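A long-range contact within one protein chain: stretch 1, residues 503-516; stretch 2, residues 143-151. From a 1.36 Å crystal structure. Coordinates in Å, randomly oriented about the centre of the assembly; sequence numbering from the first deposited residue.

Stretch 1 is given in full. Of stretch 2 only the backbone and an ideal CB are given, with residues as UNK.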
# COMPACT_ATOMS: atom_id res chain seq x y z
N ILE A 503 -23.12 -9.18 -12.72
CA ILE A 503 -24.43 -9.80 -12.84
C ILE A 503 -25.51 -8.89 -12.26
O ILE A 503 -26.57 -8.71 -12.87
CB ILE A 503 -24.45 -11.20 -12.18
CG1 ILE A 503 -23.62 -12.18 -13.02
CG2 ILE A 503 -25.89 -11.72 -12.02
CD1 ILE A 503 -23.29 -13.47 -12.30
N GLN A 504 -25.23 -8.29 -11.11
CA GLN A 504 -26.18 -7.39 -10.46
C GLN A 504 -26.29 -6.04 -11.17
O GLN A 504 -27.36 -5.44 -11.17
CB GLN A 504 -25.79 -7.18 -9.00
CG GLN A 504 -25.88 -8.45 -8.17
CD GLN A 504 -27.24 -9.12 -8.25
OE1 GLN A 504 -28.28 -8.45 -8.24
NE2 GLN A 504 -27.25 -10.45 -8.36
N ASN A 505 -25.19 -5.59 -11.77
CA ASN A 505 -25.17 -4.30 -12.47
C ASN A 505 -24.52 -4.44 -13.85
O ASN A 505 -23.31 -4.25 -13.99
CB ASN A 505 -24.43 -3.24 -11.65
CG ASN A 505 -24.38 -1.90 -12.34
OD1 ASN A 505 -25.03 -1.71 -13.37
ND2 ASN A 505 -23.63 -0.96 -11.77
N PRO A 506 -25.31 -4.77 -14.87
CA PRO A 506 -24.72 -4.96 -16.20
C PRO A 506 -24.06 -3.72 -16.80
O PRO A 506 -23.35 -3.84 -17.81
CB PRO A 506 -25.90 -5.41 -17.07
CG PRO A 506 -27.12 -5.22 -16.24
CD PRO A 506 -26.72 -5.19 -14.82
N LEU A 507 -24.26 -2.54 -16.21
CA LEU A 507 -23.61 -1.35 -16.74
C LEU A 507 -22.12 -1.37 -16.45
O LEU A 507 -21.38 -0.57 -17.02
CB LEU A 507 -24.26 -0.07 -16.22
CG LEU A 507 -25.71 0.16 -16.67
CD1 LEU A 507 -26.26 1.44 -16.09
CD2 LEU A 507 -25.83 0.19 -18.17
N LEU A 508 -21.66 -2.27 -15.59
CA LEU A 508 -20.23 -2.45 -15.39
C LEU A 508 -19.56 -2.96 -16.67
O LEU A 508 -18.34 -2.82 -16.82
CB LEU A 508 -19.94 -3.37 -14.20
CG LEU A 508 -20.33 -2.83 -12.82
CD1 LEU A 508 -20.03 -3.87 -11.76
CD2 LEU A 508 -19.65 -1.49 -12.48
N ASN A 509 -20.34 -3.50 -17.60
CA ASN A 509 -19.83 -3.92 -18.91
C ASN A 509 -20.05 -2.89 -20.01
O ASN A 509 -19.76 -3.16 -21.18
CB ASN A 509 -20.50 -5.23 -19.34
CG ASN A 509 -19.79 -6.46 -18.82
OD1 ASN A 509 -18.60 -6.44 -18.53
ND2 ASN A 509 -20.54 -7.56 -18.71
N GLU A 510 -20.52 -1.70 -19.65
CA GLU A 510 -20.83 -0.65 -20.62
C GLU A 510 -19.88 0.52 -20.44
O GLU A 510 -19.21 0.63 -19.41
CB GLU A 510 -22.27 -0.19 -20.46
CG GLU A 510 -23.30 -1.30 -20.69
CD GLU A 510 -23.24 -1.86 -22.10
OE1 GLU A 510 -22.96 -1.07 -23.03
OE2 GLU A 510 -23.45 -3.08 -22.28
N PRO A 511 -19.80 1.40 -21.44
CA PRO A 511 -18.85 2.51 -21.36
C PRO A 511 -19.11 3.43 -20.18
O PRO A 511 -20.27 3.62 -19.80
CB PRO A 511 -19.10 3.26 -22.68
CG PRO A 511 -19.67 2.26 -23.59
CD PRO A 511 -20.47 1.33 -22.75
N PRO A 512 -18.05 4.01 -19.60
CA PRO A 512 -18.26 5.03 -18.56
C PRO A 512 -18.83 6.33 -19.12
O PRO A 512 -18.67 6.64 -20.32
CB PRO A 512 -16.85 5.25 -17.98
CG PRO A 512 -15.94 4.85 -19.06
CD PRO A 512 -16.62 3.76 -19.84
N VAL A 513 -19.49 7.06 -18.25
CA VAL A 513 -20.16 8.30 -18.63
C VAL A 513 -19.70 9.42 -17.72
O VAL A 513 -19.12 9.17 -16.66
CB VAL A 513 -21.69 8.15 -18.53
CG1 VAL A 513 -22.15 6.93 -19.34
CG2 VAL A 513 -22.15 8.02 -17.08
N PRO A 514 -19.94 10.66 -18.12
CA PRO A 514 -19.53 11.77 -17.26
C PRO A 514 -20.28 11.81 -15.94
O PRO A 514 -21.47 11.49 -15.89
CB PRO A 514 -19.86 13.02 -18.09
CG PRO A 514 -19.97 12.53 -19.50
CD PRO A 514 -20.49 11.13 -19.41
N TYR A 515 -19.59 12.23 -14.89
CA TYR A 515 -20.22 12.44 -13.59
C TYR A 515 -20.81 13.84 -13.51
O TYR A 515 -20.23 14.80 -14.01
CB TYR A 515 -19.19 12.25 -12.47
CG TYR A 515 -19.78 12.28 -11.07
CD1 TYR A 515 -20.63 11.27 -10.63
CD2 TYR A 515 -19.48 13.30 -10.19
CE1 TYR A 515 -21.18 11.29 -9.36
CE2 TYR A 515 -20.03 13.33 -8.90
CZ TYR A 515 -20.87 12.32 -8.50
OH TYR A 515 -21.42 12.33 -7.23
N THR A 516 -21.97 13.96 -12.87
CA THR A 516 -22.53 15.27 -12.57
C THR A 516 -22.04 15.75 -11.22
O THR A 516 -22.50 15.30 -10.17
CB THR A 516 -24.05 15.25 -12.57
OG1 THR A 516 -24.51 14.34 -11.57
CG2 THR A 516 -24.55 14.83 -13.92
N UNK A 143 -31.66 2.56 -7.00
CA UNK A 143 -31.35 1.87 -8.24
C UNK A 143 -29.87 1.53 -8.30
O UNK A 143 -29.05 2.40 -8.60
CB UNK A 143 -31.75 2.72 -9.45
N UNK A 144 -29.55 0.27 -8.02
CA UNK A 144 -28.15 -0.15 -8.03
C UNK A 144 -27.59 -0.30 -9.43
O UNK A 144 -26.38 -0.42 -9.57
CB UNK A 144 -28.00 -1.47 -7.28
N UNK A 145 -28.44 -0.27 -10.46
CA UNK A 145 -27.95 -0.37 -11.84
C UNK A 145 -27.56 1.02 -12.33
O UNK A 145 -28.38 1.77 -12.87
CB UNK A 145 -29.01 -0.99 -12.76
N UNK A 146 -26.30 1.37 -12.08
CA UNK A 146 -25.76 2.70 -12.32
C UNK A 146 -24.49 2.60 -13.15
O UNK A 146 -23.73 1.64 -13.00
CB UNK A 146 -25.48 3.42 -11.00
N UNK A 147 -24.23 3.60 -14.01
CA UNK A 147 -23.06 3.50 -14.89
C UNK A 147 -21.75 3.84 -14.20
O UNK A 147 -21.71 4.54 -13.18
CB UNK A 147 -23.24 4.42 -16.10
N UNK A 148 -20.68 3.32 -14.78
CA UNK A 148 -19.33 3.72 -14.45
C UNK A 148 -19.11 5.18 -14.83
O UNK A 148 -19.73 5.69 -15.77
CB UNK A 148 -18.31 2.82 -15.15
N UNK A 149 -18.20 5.83 -14.11
CA UNK A 149 -17.73 7.16 -14.50
C UNK A 149 -16.30 7.10 -15.01
O UNK A 149 -15.55 6.17 -14.70
CB UNK A 149 -17.83 8.13 -13.32
N UNK A 150 -15.90 8.10 -15.80
CA UNK A 150 -14.61 8.06 -16.49
C UNK A 150 -13.45 8.26 -15.53
O UNK A 150 -13.60 8.85 -14.48
CB UNK A 150 -14.56 9.13 -17.59
N UNK A 151 -12.29 7.74 -15.90
CA UNK A 151 -11.08 7.94 -15.12
C UNK A 151 -10.86 9.42 -14.77
O UNK A 151 -10.51 9.73 -13.63
CB UNK A 151 -9.87 7.40 -15.89

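Position 143 lies beyond the reach of stretch 1: nothing of it comes within 5.5 Å of the ideal CB, so the contact sets no demand and many residues would fit. The deposited residue is Asn 143, which works locally, its OD1 accepting a hydrogen bond from N of the residue at 145 (3.0 Å).

Position 144 is similarly unconstrained by stretch 1. Its phi of -75° is compatible with proline, though with most other residues too, and Pro 144 is found there.

At 145 the CA-to-CB bond runs sideways, and the ideal CB lies 4.1 Å from Asn 505 OD1 and 5.0 Å from Leu 507 CD1. This mixed surface would accept a small or medium aliphatic side chain, or a threonine. Val 145 (chi1 t) places CG1 3.9 Å from Leu 507 CD1 and 3.5 Å from Asn 505 OD1, while CG2 approaches Gln 504 O at 3.8 Å. Asn 505 OD1 is already engaged, accepting a hydrogen bond from Leu 507 N (3.1 Å).

Position 146 points its CB away, so here the backbone makes the contact: its O receives a nearly straight hydrogen bond from Asn 505 ND2 (2.9 Å, 172°). Almost any side chain would do, long polar ones included. Arg 146 turns back on its own stretch, with NE donating to Asn 143 O at 2.5 Å.

At 147, phi is -79° and psi 157°, and the N atom makes no hydrogen bond to stretch 1; Leu 507 CD1 lies 3.6 Å from it. The ideal CB is 3.9 Å from Val 513 CG2 and 4.2 Å from Leu 507 CD1. Proline suits both backbone and surroundings, although valine or another aliphatic residue is plausible. Pro 147 fills the site, its CD 4.0 Å from Leu 507 CD1 and its CG 3.7 Å from Val 513 CG2.

Position 148 points toward stretch 1, into a hollow lined by Leu 508, Pro 512 and the carbonyls of Leu 507 and Glu 510. A branched aliphatic or methionine would suit it. Leu 148 (chi1 m, chi2 t) sets CD2 3.6 Å from Leu 508 CD2 and CB 3.9 Å from Pro 512 CB, with CD1 3.6 Å from Leu 508 O. Its backbone O accepts from Val 513 N (2.8 Å), and a water bridges its N to stretch 1.

At 149 the CB points away overall, yet its ideal position is 3.7 Å from Val 513 O. A short side chain carrying a donor, such as asparagine or serine, could exploit that acceptor. Asn 149 does so: ND2 donates to Val 513 O (3.1 Å, 165°).

The ideal CB of 150 is 4.5 Å from Pro 512 CB, with CA-to-CB sideways along the proline-rich segment; a long, flexible side chain could follow it. Arg 150 extends to lay one guanidinium face over Pro 514, NH2 to CB 3.5 Å, while its N makes a weak hydrogen bond to Val 513 O (3.5 Å).

Position 151 makes no contact, leaving the choice open; it is Glu 151.

Stretch 2 143-151: NPVRPLNRE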
# COMPACT_ATOMS: atom_id res chain seq x y z
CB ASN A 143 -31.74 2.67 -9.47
CG ASN A 143 -31.55 1.88 -10.76
OD1 ASN A 143 -31.30 0.66 -10.76
ND2 ASN A 143 -31.68 2.58 -11.89
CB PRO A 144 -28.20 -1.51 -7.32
CG PRO A 144 -29.54 -2.03 -7.59
CD PRO A 144 -30.44 -0.85 -7.65
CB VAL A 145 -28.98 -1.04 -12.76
CG1 VAL A 145 -28.43 -1.16 -14.18
CG2 VAL A 145 -29.35 -2.42 -12.20
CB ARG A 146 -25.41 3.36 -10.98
CG ARG A 146 -26.58 3.50 -10.02
CD ARG A 146 -27.53 4.58 -10.47
NE ARG A 146 -28.65 4.73 -9.53
CZ ARG A 146 -29.38 5.84 -9.41
NH1 ARG A 146 -29.11 6.91 -10.16
NH2 ARG A 146 -30.38 5.88 -8.54
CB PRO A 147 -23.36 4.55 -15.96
CG PRO A 147 -24.22 5.55 -15.29
CD PRO A 147 -25.06 4.78 -14.33
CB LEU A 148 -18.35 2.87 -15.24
CG LEU A 148 -18.32 1.38 -14.90
CD1 LEU A 148 -17.68 0.60 -16.05
CD2 LEU A 148 -17.54 1.18 -13.63
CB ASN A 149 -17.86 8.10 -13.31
CG ASN A 149 -19.29 8.26 -12.86
OD1 ASN A 149 -19.67 7.89 -11.74
ND2 ASN A 149 -20.12 8.80 -13.74
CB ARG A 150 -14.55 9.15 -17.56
CG ARG A 150 -15.69 9.08 -18.58
CD ARG A 150 -15.72 10.35 -19.43
NE ARG A 150 -15.97 11.51 -18.57
CZ ARG A 150 -16.18 12.75 -18.99
NH1 ARG A 150 -16.20 13.02 -20.29
NH2 ARG A 150 -16.40 13.71 -18.10
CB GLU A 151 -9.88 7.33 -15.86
CG GLU A 151 -9.94 5.80 -15.93
CD GLU A 151 -8.82 5.15 -16.73
OE1 GLU A 151 -7.88 5.84 -17.16
OE2 GLU A 151 -8.90 3.92 -16.95
O HOH W 1 -21.22 2.19 -17.45
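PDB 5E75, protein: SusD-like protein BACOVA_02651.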